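Local coordinates for protein phosphoacetylglucosamine mutase (Aspergillus lentulus, PDB 5O9X) that interconverts the 6-phosphate and 1-phosphate of N-acetylglucosamine as a phosphohexomutase, a step on the route to UDP-N-acetylglucosamine, at residues A[135-138]-A[139-143]; A[313-316]-A[317-321]; A[436-439]-A[440-444]; A[472-476]-A[477-481]; A[485-488]-A[489-492]. The protein carries 1 engineered substitution. One frame throughout, in Å; residues are numbered along the deposited sequence.

Contact 1. Residues A[135-138]-A[139-143]. Unlike the reference sequence in segment 139-143: Ile142 (reference Val).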
loop_
_atom_site.group_PDB
_atom_site.type_symbol
_atom_site.label_atom_id
_atom_site.label_comp_id
_atom_site.label_asym_id
_atom_site.label_seq_id
_atom_site.Cartn_x
_atom_site.Cartn_y
_atom_site.Cartn_z
ATOM N N ARG A 135 17.016 2.430 2.121
ATOM C CA ARG A 135 17.708 1.162 2.227
ATOM C C ARG A 135 19.192 1.311 1.716
ATOM O O ARG A 135 19.447 2.112 0.844
ATOM C CB ARG A 135 16.999 0.065 1.418
ATOM C CG ARG A 135 15.696 -0.484 2.120
ATOM C CD ARG A 135 14.804 -1.225 1.118
ATOM N NE ARG A 135 13.522 -1.377 1.863
ATOM C CZ ARG A 135 13.320 -2.392 2.717
ATOM N NH1 ARG A 135 14.219 -3.413 2.845
ATOM N NH2 ARG A 135 12.204 -2.421 3.450
ATOM N N ALA A 136 20.105 0.533 2.277
ATOM C CA ALA A 136 21.549 0.754 2.008
ATOM C C ALA A 136 21.865 0.521 0.538
ATOM O O ALA A 136 22.715 1.239 -0.061
ATOM C CB ALA A 136 22.346 -0.191 2.831
ATOM N N SER A 137 21.191 -0.458 -0.048
ATOM C CA SER A 137 21.408 -0.770 -1.485
ATOM C C SER A 137 20.788 0.182 -2.467
ATOM O O SER A 137 20.987 0.005 -3.692
ATOM C CB SER A 137 20.831 -2.168 -1.822
ATOM O OG SER A 137 19.442 -2.256 -1.459
ATOM N N GLY A 138 19.988 1.155 -2.033
ATOM C CA GLY A 138 19.275 1.942 -3.023
ATOM C C GLY A 138 20.114 2.763 -3.997
ATOM O O GLY A 138 19.783 2.880 -5.201
ATOM N N SER A 139 21.163 3.397 -3.485
ATOM C CA SER A 139 22.044 4.200 -4.390
ATOM C C SER A 139 22.641 3.352 -5.547
ATOM O O SER A 139 22.557 3.773 -6.698
ATOM C CB SER A 139 23.198 4.862 -3.612
ATOM O OG SER A 139 24.049 5.558 -4.545
ATOM N N ARG A 140 23.254 2.195 -5.236
ATOM C CA ARG A 140 23.771 1.238 -6.262
ATOM C C ARG A 140 22.691 0.938 -7.276
ATOM O O ARG A 140 22.947 1.007 -8.479
ATOM C CB ARG A 140 24.281 -0.116 -5.671
ATOM C CG ARG A 140 25.124 -0.977 -6.665
ATOM C CD ARG A 140 24.781 -2.495 -6.747
ATOM N NE ARG A 140 24.474 -2.912 -5.428
ATOM C CZ ARG A 140 23.566 -3.752 -4.958
ATOM N NH1 ARG A 140 22.807 -4.625 -5.656
ATOM N NH2 ARG A 140 23.557 -3.767 -3.641
ATOM N N LEU A 141 21.499 0.534 -6.792
ATOM C CA LEU A 141 20.370 0.229 -7.698
ATOM C C LEU A 141 19.892 1.393 -8.573
ATOM O O LEU A 141 19.625 1.216 -9.788
ATOM C CB LEU A 141 19.194 -0.471 -6.952
ATOM C CG LEU A 141 19.597 -1.787 -6.223
ATOM C CD1 LEU A 141 18.449 -2.351 -5.357
ATOM C CD2 LEU A 141 20.155 -2.863 -7.181
ATOM N N ILE A 142 19.771 2.578 -8.000
ATOM C CA ILE A 142 19.542 3.812 -8.806
ATOM C C ILE A 142 20.669 4.029 -9.924
ATOM O O ILE A 142 20.351 4.448 -11.037
ATOM C CB ILE A 142 19.359 5.033 -7.807
ATOM C CG1 ILE A 142 17.886 5.299 -7.504
ATOM C CG2 ILE A 142 20.014 6.336 -8.206
ATOM C CD1 ILE A 142 16.912 4.259 -7.868
ATOM N N GLY A 143 21.931 3.767 -9.591
ATOM C CA GLY A 143 23.036 3.694 -10.605
ATOM C C GLY A 143 22.696 2.766 -11.759
ATOM O O GLY A 143 22.869 3.119 -12.935
HETATM O O HOH W 1 24.051 1.354 -2.427
HETATM O O HOH W 2 22.022 3.830 -0.546
#
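Ala136 meets the start of helix 138-151 through water. Its carbonyl oxygen takes a hydrogen bond from each of two waters, at 2.7 Å from water 1 and also from water 2. Water 1 in turn accepts from Arg140 N, and water 2 from Ser139 N, so two first-turn N-H groups are satisfied without a direct protein partner. Ser137 follows inside the type I turn that runs from Arg135 to Gly138. Its O receives Leu141 N at 3.2 Å in an almost linear bond, and Leu141 CG packs against the same oxygen at 3.4 Å. With OG placed between the backbone N and carbonyl carbon (chi1 55°), the hydroxyl goes to Asn76, while Ser137 CB lies 3.6 Å from Arg140 NH2. The Arg140 chain is bent at its second and third torsions, and its NH1 bonds to Asn40 and to the carbonyl of Ala36. Gly138 O accepts the next helical bond, from Ile142 N, at 2.8 Å, and CB of Ile142, which differs from the reference sequence (Val), rests 3.4 Å from that oxygen. Leu141 and Ile142 both reach Val66 on strand 61-66. The whole is a loop-to-helix junction after strand 127-132, the beta-alpha connection typical of the alpha/beta/alpha domain I of phosphohexomutases.

Contact 2. Residues A[313-316]-A[317-321]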
loop_
_atom_site.group_PDB
_atom_site.type_symbol
_atom_site.label_atom_id
_atom_site.label_comp_id
_atom_site.label_asym_id
_atom_site.label_seq_id
_atom_site.Cartn_x
_atom_site.Cartn_y
_atom_site.Cartn_z
ATOM N N ALA A 313 -13.767 5.368 8.065
ATOM C CA ALA A 313 -13.986 6.224 6.872
ATOM C C ALA A 313 -15.369 5.981 6.207
ATOM O O ALA A 313 -16.041 6.924 5.848
ATOM C CB ALA A 313 -12.882 5.932 5.836
ATOM N N ALA A 314 -15.771 4.692 6.064
ATOM C CA ALA A 314 -17.092 4.395 5.518
ATOM C C ALA A 314 -18.224 4.976 6.379
ATOM O O ALA A 314 -19.216 5.508 5.811
ATOM C CB ALA A 314 -17.267 2.893 5.290
ATOM N N SER A 315 -18.105 4.922 7.707
ATOM C CA SER A 315 -19.136 5.492 8.593
ATOM C C SER A 315 -19.169 7.033 8.405
ATOM O O SER A 315 -20.239 7.611 8.253
ATOM C CB SER A 315 -18.750 5.154 10.032
ATOM O OG SER A 315 -19.363 6.002 10.959
ATOM N N PHE A 316 -18.015 7.696 8.508
ATOM C CA PHE A 316 -17.957 9.148 8.377
ATOM C C PHE A 316 -18.525 9.611 7.023
ATOM O O PHE A 316 -19.377 10.482 6.956
ATOM C CB PHE A 316 -16.517 9.633 8.504
ATOM C CG PHE A 316 -16.403 11.129 8.597
ATOM C CD1 PHE A 316 -17.148 11.834 9.565
ATOM C CD2 PHE A 316 -15.585 11.822 7.722
ATOM C CE1 PHE A 316 -17.040 13.234 9.637
ATOM C CE2 PHE A 316 -15.427 13.205 7.823
ATOM C CZ PHE A 316 -16.155 13.896 8.800
ATOM N N ILE A 317 -18.059 9.043 5.933
ATOM C CA ILE A 317 -18.533 9.432 4.623
ATOM C C ILE A 317 -20.064 9.251 4.435
ATOM O O ILE A 317 -20.753 10.098 3.798
ATOM C CB ILE A 317 -17.710 8.794 3.453
ATOM C CG1 ILE A 317 -16.254 9.295 3.533
ATOM C CG2 ILE A 317 -18.386 9.063 2.063
ATOM C CD1 ILE A 317 -15.253 8.466 2.684
ATOM N N GLY A 318 -20.587 8.135 4.938
ATOM C CA GLY A 318 -22.007 7.899 4.941
ATOM C C GLY A 318 -22.778 8.925 5.717
ATOM O O GLY A 318 -23.825 9.370 5.223
ATOM N N ASP A 319 -22.309 9.296 6.915
ATOM C CA ASP A 319 -22.972 10.351 7.676
ATOM C C ASP A 319 -22.867 11.709 6.939
ATOM O O ASP A 319 -23.853 12.473 6.949
ATOM C CB ASP A 319 -22.367 10.508 9.086
ATOM C CG ASP A 319 -22.628 9.294 9.981
ATOM O OD1 ASP A 319 -23.494 8.401 9.676
ATOM O OD2 ASP A 319 -21.999 9.304 11.057
ATOM N N LEU A 320 -21.730 12.037 6.316
ATOM C CA LEU A 320 -21.639 13.310 5.601
ATOM C C LEU A 320 -22.557 13.349 4.370
ATOM O O LEU A 320 -23.205 14.365 4.151
ATOM C CB LEU A 320 -20.213 13.615 5.080
ATOM C CG LEU A 320 -19.190 14.018 6.132
ATOM C CD1 LEU A 320 -17.799 14.204 5.433
ATOM C CD2 LEU A 320 -19.603 15.262 6.973
ATOM N N ALA A 321 -22.609 12.233 3.610
ATOM C CA ALA A 321 -23.489 12.175 2.438
ATOM C C ALA A 321 -24.955 12.319 2.845
ATOM O O ALA A 321 -25.705 13.048 2.173
ATOM C CB ALA A 321 -23.270 10.877 1.661
#
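Phe316 and Leu320 lie one helical turn apart on helix 306-324, and the leucine branches cover one face of the phenyl ring. The ring leaves CB with CG opposite the backbone N (chi1 -171°), a course that carries the ring straight out from the helix, where the Leu320 side chain leans back over it. CB itself stays close to the backbone, near Ile317 N. Further out, CD2 meets Leu320 CD1 at 4.0 Å and CE2 comes nearer, at 3.5 Å from the same methyl. At the far end, Phe316 CZ is 3.8 Å from Leu320 CD1 and also touches CG and CD2. Across the same face, Phe316 CE1 is 4.2 Å from Leu320 CG. The methyl CD1 stands 4.0 Å from the ring centroid and 30° off the normal, a CH-pi contact over the face. Leu320 N donates to Phe316 O at 2.9 Å, so backbone and side chains join the same two residues. Beside them, Ile317 CG1 packs on Ala313 O at 3.3 Å, and Asp319 forms a salt bridge with Arg322. Around the helix, Leu320 continues onto Cys413 and Leu414 of helix 405-420, Ile317 and Ala313 face Ile387 of strand 385-389, Ala314 meets Val334 of strand 332-337, and the Phe316 ring also meets His441 of helix 428-442, their planes at about 45°.

Contact 3. Residues A[436-439]-A[440-444]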
loop_
_atom_site.group_PDB
_atom_site.type_symbol
_atom_site.label_atom_id
_atom_site.label_comp_id
_atom_site.label_asym_id
_atom_site.label_seq_id
_atom_site.Cartn_x
_atom_site.Cartn_y
_atom_site.Cartn_z
ATOM N N GLU A 436 -7.323 11.370 11.789
ATOM C CA GLU A 436 -7.328 12.509 12.743
ATOM C C GLU A 436 -8.549 13.443 12.562
ATOM O O GLU A 436 -9.177 13.839 13.574
ATOM C CB GLU A 436 -6.010 13.311 12.674
ATOM C CG GLU A 436 -4.777 12.500 13.263
ATOM C CD GLU A 436 -5.009 12.033 14.710
ATOM O OE1 GLU A 436 -5.431 12.864 15.570
ATOM O OE2 GLU A 436 -4.807 10.828 15.007
ATOM N N ALA A 437 -8.838 13.801 11.290
ATOM C CA ALA A 437 -9.973 14.626 10.961
ATOM C C ALA A 437 -11.270 13.923 11.357
ATOM O O ALA A 437 -12.175 14.559 11.937
ATOM C CB ALA A 437 -9.989 14.941 9.445
ATOM N N ILE A 438 -11.386 12.620 11.060
ATOM C CA ILE A 438 -12.605 11.926 11.411
ATOM C C ILE A 438 -12.879 11.901 12.892
ATOM O O ILE A 438 -14.032 12.167 13.349
ATOM C CB ILE A 438 -12.686 10.493 10.811
ATOM C CG1 ILE A 438 -12.693 10.566 9.274
ATOM C CG2 ILE A 438 -14.029 9.836 11.315
ATOM C CD1 ILE A 438 -12.434 9.166 8.640
ATOM N N LEU A 439 -11.901 11.478 13.676
ATOM C CA LEU A 439 -12.079 11.462 15.154
ATOM C C LEU A 439 -12.405 12.846 15.676
ATOM O O LEU A 439 -13.199 12.964 16.643
ATOM C CB LEU A 439 -10.808 11.000 15.866
ATOM C CG LEU A 439 -10.510 9.525 15.479
ATOM C CD1 LEU A 439 -9.092 9.203 15.997
ATOM C CD2 LEU A 439 -11.555 8.481 15.961
ATOM N N ALA A 440 -11.789 13.889 15.083
ATOM C CA ALA A 440 -12.017 15.281 15.560
ATOM C C ALA A 440 -13.514 15.648 15.268
ATOM O O ALA A 440 -14.161 16.302 16.103
ATOM C CB ALA A 440 -11.107 16.281 14.830
ATOM N N HIS A 441 -14.032 15.283 14.072
ATOM C CA HIS A 441 -15.416 15.582 13.752
ATOM C C HIS A 441 -16.437 14.788 14.591
ATOM O O HIS A 441 -17.429 15.349 15.088
ATOM C CB HIS A 441 -15.710 15.325 12.276
ATOM C CG HIS A 441 -15.229 16.419 11.375
ATOM N ND1 HIS A 441 -16.041 17.475 11.014
ATOM C CD2 HIS A 441 -14.021 16.649 10.798
ATOM C CE1 HIS A 441 -15.364 18.287 10.214
ATOM N NE2 HIS A 441 -14.135 17.823 10.083
ATOM N N LYS A 442 -16.182 13.498 14.758
ATOM C CA LYS A 442 -17.074 12.644 15.555
ATOM C C LYS A 442 -16.984 12.983 17.040
ATOM O O LYS A 442 -17.948 12.733 17.796
ATOM C CB LYS A 442 -16.750 11.125 15.334
ATOM C CG LYS A 442 -17.120 10.602 13.902
ATOM C CD LYS A 442 -16.764 9.066 13.895
ATOM C CE LYS A 442 -17.222 8.251 12.680
ATOM N NZ LYS A 442 -18.719 8.261 12.569
ATOM N N GLY A 443 -15.839 13.504 17.477
ATOM C CA GLY A 443 -15.566 13.853 18.919
ATOM C C GLY A 443 -15.028 12.612 19.631
ATOM O O GLY A 443 -14.797 12.612 20.833
ATOM N N TRP A 444 -14.744 11.552 18.865
ATOM C CA TRP A 444 -14.354 10.259 19.446
ATOM C C TRP A 444 -12.919 10.235 19.899
ATOM O O TRP A 444 -12.053 10.959 19.306
ATOM C CB TRP A 444 -14.448 9.185 18.331
ATOM C CG TRP A 444 -15.774 8.574 18.170
ATOM C CD1 TRP A 444 -16.993 8.949 18.789
ATOM C CD2 TRP A 444 -16.091 7.538 17.267
ATOM N NE1 TRP A 444 -17.976 8.118 18.365
ATOM C CE2 TRP A 444 -17.482 7.277 17.398
ATOM C CE3 TRP A 444 -15.309 6.752 16.364
ATOM C CZ2 TRP A 444 -18.131 6.266 16.676
ATOM C CZ3 TRP A 444 -15.979 5.747 15.628
ATOM C CH2 TRP A 444 -17.345 5.514 15.789
#
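Leu439 and Trp444 cross at about a right angle where helix 428-442 ends at a glycine of positive phi, the C' residue. This is Gly443 (phi 87°), the first residue to leave the helix, and the chain turns so that Trp444 comes back beside the last turn. In this glycine-terminated helix C-terminus Leu439 O takes both Gly443 N, at 2.8 Å, and, weakly, Trp444 N, with an apolar Leu439-Trp444 contact across the turn. Leu439 CD2 touches Trp444 CB at 3.8 Å and continues to CE3, lying at the edge of the indole near its plane. A face of the indole is met instead by the Lys442 chain, whose CD stands 3.6 Å above the plane and is displaced toward the rim.

Ile438 and Lys442 lie side by side and point the same way. Ile438 CG2, opposite the backbone N, touches both CD and CE of the lysine, CE at 3.8 Å. The aliphatic part of Lys442 is thus held between isoleucine and tryptophan, while a bend at its last torsion (chi4 -62°) helps direct NZ to Ser315 OG on helix 306-324. That hydrogen bond ties the ends of two side chains from separate helices of domain III. Ile438 and Trp444 both also reach Leu312 of that helix. His441 takes a different course: its NE2 bonds to the carbonyl of Val202, and its CD2 edge lies 3.0 Å from Ala437 O, near the plane of the ring.

Contact 4. Residues A[472-476]-A[477-481]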
loop_
_atom_site.group_PDB
_atom_site.type_symbol
_atom_site.label_atom_id
_atom_site.label_comp_id
_atom_site.label_asym_id
_atom_site.label_seq_id
_atom_site.Cartn_x
_atom_site.Cartn_y
_atom_site.Cartn_z
ATOM N N LYS A 472 -1.189 -23.164 -4.181
ATOM C CA LYS A 472 -1.911 -22.393 -5.246
ATOM C C LYS A 472 -3.333 -22.168 -4.724
ATOM O O LYS A 472 -4.030 -23.127 -4.316
ATOM C CB LYS A 472 -1.915 -23.103 -6.611
ATOM C CG LYS A 472 -0.490 -23.443 -7.129
ATOM C CD LYS A 472 -0.413 -24.067 -8.545
ATOM C CE LYS A 472 -1.268 -25.312 -8.695
ATOM N NZ LYS A 472 -0.654 -26.664 -8.898
ATOM N N ALA A 473 -3.705 -20.915 -4.643
ATOM C CA ALA A 473 -4.957 -20.580 -4.000
ATOM C C ALA A 473 -6.016 -19.997 -4.949
ATOM O O ALA A 473 -5.680 -19.423 -5.969
ATOM C CB ALA A 473 -4.683 -19.613 -2.823
ATOM N N TYR A 474 -7.273 -20.049 -4.546
ATOM C CA TYR A 474 -8.365 -19.467 -5.369
ATOM C C TYR A 474 -9.493 -18.956 -4.438
ATOM O O TYR A 474 -9.380 -19.101 -3.198
ATOM C CB TYR A 474 -8.858 -20.498 -6.447
ATOM C CG TYR A 474 -9.521 -21.680 -5.746
ATOM C CD1 TYR A 474 -10.921 -21.671 -5.535
ATOM C CD2 TYR A 474 -8.761 -22.772 -5.255
ATOM C CE1 TYR A 474 -11.583 -22.715 -4.864
ATOM C CE2 TYR A 474 -9.399 -23.804 -4.542
ATOM C CZ TYR A 474 -10.783 -23.753 -4.355
ATOM O OH TYR A 474 -11.386 -24.798 -3.694
ATOM N N ASP A 475 -10.522 -18.280 -5.018
ATOM C CA ASP A 475 -11.669 -17.734 -4.277
ATOM C C ASP A 475 -11.179 -16.616 -3.351
ATOM O O ASP A 475 -11.275 -16.714 -2.105
ATOM C CB ASP A 475 -12.437 -18.879 -3.551
ATOM C CG ASP A 475 -13.700 -18.382 -2.836
ATOM O OD1 ASP A 475 -14.148 -17.250 -3.078
ATOM O OD2 ASP A 475 -14.117 -19.048 -1.886
ATOM N N ALA A 476 -10.624 -15.570 -3.972
ATOM C CA ALA A 476 -9.979 -14.469 -3.217
ATOM C C ALA A 476 -8.927 -15.079 -2.268
ATOM O O ALA A 476 -8.717 -14.657 -1.109
ATOM C CB ALA A 476 -11.052 -13.555 -2.508
ATOM N N GLU A 477 -8.218 -16.076 -2.829
ATOM C CA GLU A 477 -7.149 -16.802 -2.175
ATOM C C GLU A 477 -7.559 -17.524 -0.845
ATOM O O GLU A 477 -6.708 -17.804 -0.010
ATOM C CB GLU A 477 -5.903 -15.898 -2.021
ATOM C CG GLU A 477 -5.371 -15.389 -3.389
ATOM C CD GLU A 477 -4.281 -14.367 -3.166
ATOM O OE1 GLU A 477 -4.570 -13.354 -2.476
ATOM O OE2 GLU A 477 -3.118 -14.667 -3.448
ATOM N N ARG A 478 -8.853 -17.781 -0.635
ATOM C CA ARG A 478 -9.349 -18.354 0.631
ATOM C C ARG A 478 -9.276 -19.908 0.660
ATOM O O ARG A 478 -9.497 -20.511 1.708
ATOM C CB ARG A 478 -10.778 -17.851 1.015
ATOM C CG ARG A 478 -10.756 -16.335 1.243
ATOM C CD ARG A 478 -12.158 -15.724 1.404
ATOM N NE ARG A 478 -12.854 -15.678 0.096
ATOM C CZ ARG A 478 -14.037 -15.055 -0.018
ATOM N NH1 ARG A 478 -14.560 -14.443 1.049
ATOM N NH2 ARG A 478 -14.666 -15.025 -1.177
ATOM N N LYS A 479 -8.979 -20.530 -0.486
ATOM C CA LYS A 479 -8.878 -22.019 -0.545
ATOM C C LYS A 479 -7.633 -22.382 -1.325
ATOM O O LYS A 479 -7.330 -21.696 -2.289
ATOM C CB LYS A 479 -10.157 -22.593 -1.204
ATOM C CG LYS A 479 -11.423 -22.365 -0.325
ATOM C CD LYS A 479 -12.641 -22.671 -1.221
ATOM C CE LYS A 479 -13.969 -22.792 -0.473
ATOM N NZ LYS A 479 -14.223 -21.559 0.337
ATOM N N LEU A 480 -6.984 -23.493 -0.939
ATOM C CA LEU A 480 -5.843 -24.070 -1.681
ATOM C C LEU A 480 -6.309 -25.133 -2.675
ATOM O O LEU A 480 -7.041 -26.097 -2.308
ATOM C CB LEU A 480 -4.824 -24.675 -0.702
ATOM C CG LEU A 480 -4.051 -23.569 0.002
ATOM C CD1 LEU A 480 -3.317 -24.206 1.180
ATOM C CD2 LEU A 480 -3.081 -22.835 -0.934
ATOM N N GLU A 481 -6.016 -24.894 -3.954
ATOM C CA GLU A 481 -6.217 -25.924 -4.977
ATOM C C GLU A 481 -5.116 -26.998 -4.772
ATOM O O GLU A 481 -5.324 -28.202 -4.986
ATOM C CB GLU A 481 -6.076 -25.258 -6.382
ATOM C CG GLU A 481 -5.448 -26.135 -7.477
ATOM C CD GLU A 481 -4.805 -25.331 -8.585
ATOM O OE1 GLU A 481 -4.692 -24.063 -8.486
ATOM O OE2 GLU A 481 -4.430 -25.965 -9.601
HETATM O O HOH W 3 -9.614 -26.701 -2.503
HETATM O O HOH W 4 -15.171 -18.427 0.570
#
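Backbone hydrogen bonds join Tyr474 and Lys479 in both directions, Tyr474 N to Lys479 O at 2.8 Å and Lys479 N to Tyr474 O at 3.1 Å. Glu481 N adds a bond to Lys472 O. Between the strands a type I' turn runs from Asp475 to Arg478, and Arg478 and Lys479 together face Tyr474 as a classic beta bulge. Apolar contacts divide between the faces. Ala473 CB meets Leu480 CD2 on one. On the other, Lys479 CB sits 3.9 Å from the centroid of the Tyr474 ring, a CH-pi contact over its face, made possible because chi1 of 66° brings the ring above the neighbouring strand. Water 3 links Tyr474 OH to Leu480 O. Charged contacts gather at the turn: Arg478 grips Asp475 side-on, NE to the backbone O at 2.9 Å and NH2 to OD1 at 3.0 Å, while Lys479 NZ makes a weaker 3.4 Å salt bridge with OD2. Glu477 points elsewhere, to Thr361 N and Arg505, and its side chain lies about 7 Å from the bound glucose bisphosphate. Two cations on one aspartate would favour its charged form and stiffen the hairpin turn next to the ligand pocket.

Contact 5. Residues A[485-488]-A[489-492]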
loop_
_atom_site.group_PDB
_atom_site.type_symbol
_atom_site.label_atom_id
_atom_site.label_comp_id
_atom_site.label_asym_id
_atom_site.label_seq_id
_atom_site.Cartn_x
_atom_site.Cartn_y
_atom_site.Cartn_z
ATOM N N GLY A 485 -5.238 -32.238 -1.009
ATOM C CA GLY A 485 -5.602 -32.775 0.315
ATOM C C GLY A 485 -5.438 -31.750 1.446
ATOM O O GLY A 485 -5.963 -31.947 2.475
ATOM N N LEU A 486 -4.676 -30.662 1.255
ATOM C CA LEU A 486 -4.379 -29.740 2.370
ATOM C C LEU A 486 -5.600 -28.886 2.704
ATOM O O LEU A 486 -5.875 -28.680 3.882
ATOM C CB LEU A 486 -3.171 -28.798 2.050
ATOM C CG LEU A 486 -2.805 -27.779 3.179
ATOM C CD1 LEU A 486 -2.555 -28.501 4.494
ATOM C CD2 LEU A 486 -1.585 -26.987 2.769
ATOM N N GLN A 487 -6.277 -28.329 1.690
ATOM C CA GLN A 487 -7.559 -27.592 1.994
ATOM C C GLN A 487 -8.599 -28.417 2.814
ATOM O O GLN A 487 -9.257 -27.906 3.761
ATOM C CB GLN A 487 -8.213 -27.014 0.720
ATOM C CG GLN A 487 -9.409 -26.046 1.089
ATOM C CD GLN A 487 -8.890 -24.925 1.929
ATOM O OE1 GLN A 487 -7.790 -24.416 1.610
ATOM N NE2 GLN A 487 -9.662 -24.474 2.988
ATOM N N ALA A 488 -8.734 -29.681 2.466
ATOM C CA ALA A 488 -9.546 -30.631 3.243
ATOM C C ALA A 488 -9.179 -30.587 4.733
ATOM O O ALA A 488 -10.066 -30.517 5.607
ATOM C CB ALA A 488 -9.402 -32.092 2.680
ATOM N N LYS A 489 -7.882 -30.625 5.023
ATOM C CA LYS A 489 -7.410 -30.575 6.441
ATOM C C LYS A 489 -7.798 -29.250 7.074
ATOM O O LYS A 489 -8.237 -29.222 8.188
ATOM C CB LYS A 489 -5.884 -30.749 6.481
ATOM C CG LYS A 489 -5.453 -32.117 5.960
ATOM C CD LYS A 489 -3.918 -32.239 6.133
ATOM C CE LYS A 489 -3.447 -33.617 5.574
ATOM N NZ LYS A 489 -1.995 -33.797 6.013
ATOM N N ILE A 490 -7.574 -28.142 6.345
ATOM C CA ILE A 490 -7.865 -26.804 6.871
ATOM C C ILE A 490 -9.354 -26.675 7.125
ATOM O O ILE A 490 -9.714 -26.152 8.157
ATOM C CB ILE A 490 -7.348 -25.670 5.929
ATOM C CG1 ILE A 490 -5.798 -25.756 5.767
ATOM C CG2 ILE A 490 -7.771 -24.274 6.458
ATOM C CD1 ILE A 490 -5.166 -24.752 4.770
ATOM N N ASP A 491 -10.210 -27.119 6.187
ATOM C CA ASP A 491 -11.675 -27.072 6.414
ATOM C C ASP A 491 -12.067 -27.862 7.662
ATOM O O ASP A 491 -12.922 -27.402 8.473
ATOM C CB ASP A 491 -12.479 -27.676 5.220
ATOM C CG ASP A 491 -12.406 -26.787 3.958
ATOM O OD1 ASP A 491 -11.987 -25.615 4.050
ATOM O OD2 ASP A 491 -12.714 -27.254 2.865
ATOM N N SER A 492 -11.479 -29.064 7.781
ATOM C CA SER A 492 -11.795 -29.910 8.948
ATOM C C SER A 492 -11.337 -29.197 10.284
ATOM O O SER A 492 -12.121 -29.095 11.252
ATOM C CB SER A 492 -11.180 -31.324 8.779
ATOM O OG SER A 492 -11.416 -32.007 9.998
#
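Gln487 and Asp491 close one turn of helix 486-495 with a side-chain hydrogen bond, NE2 to OD1 at 2.8 Å and nearly straight. Gln487 starts with CG opposite the backbone N (chi1 -170°) and then folds at chi2 (60°), which swings the amide along the helix to the carboxylate. The amide and carboxylate planes are 57° apart: OD1 lies in the amide plane, but NE2 comes from above the carboxylate plane. Beneath this link, Asp491 N donates to Gln487 O at 2.7 Å, and Asp491 CG rests 3.3 Å from that oxygen.

On the adjoining flank, Leu486 CG and Ile490 CD1 meet obliquely at 4.2 Å, while Ile490 CG1 packs on Leu486 O. Lys489, fully extended beyond CG, runs back alongside the first turn, its CG 3.5 Å from Gly485 O. Gly485 occupies the N-cap with positive phi, and its bond from Lys489 N is weak.

The helix packs on two elements of the C-terminal domain. Gln487 OE1 accepts from Leu480 N on strand 479-482, and Leu486 and Ile490 both touch Leu480. Leu486 also touches Ala535, and Ile490 Val532, of helix 522-539.

From the N terminus, the five contacts come in series, each within a continuous piece of chain, and none encloses or crosses another. Contact 1 opens helix 138-151 in domain I, about 42 Å from contact 2 between centres, on opposite sides of the chain's centre. Contacts 2 and 3 belong to domain III and lie about 12 Å apart between centres, where helix 306-324 packs against the end of helix 428-442. Contact 4 closes the hairpin of strands 472-474 and 479-482 in the C-terminal domain, and contact 5 begins the helix that follows. These last two touch through Leu480, joining hairpin and helix into one unit.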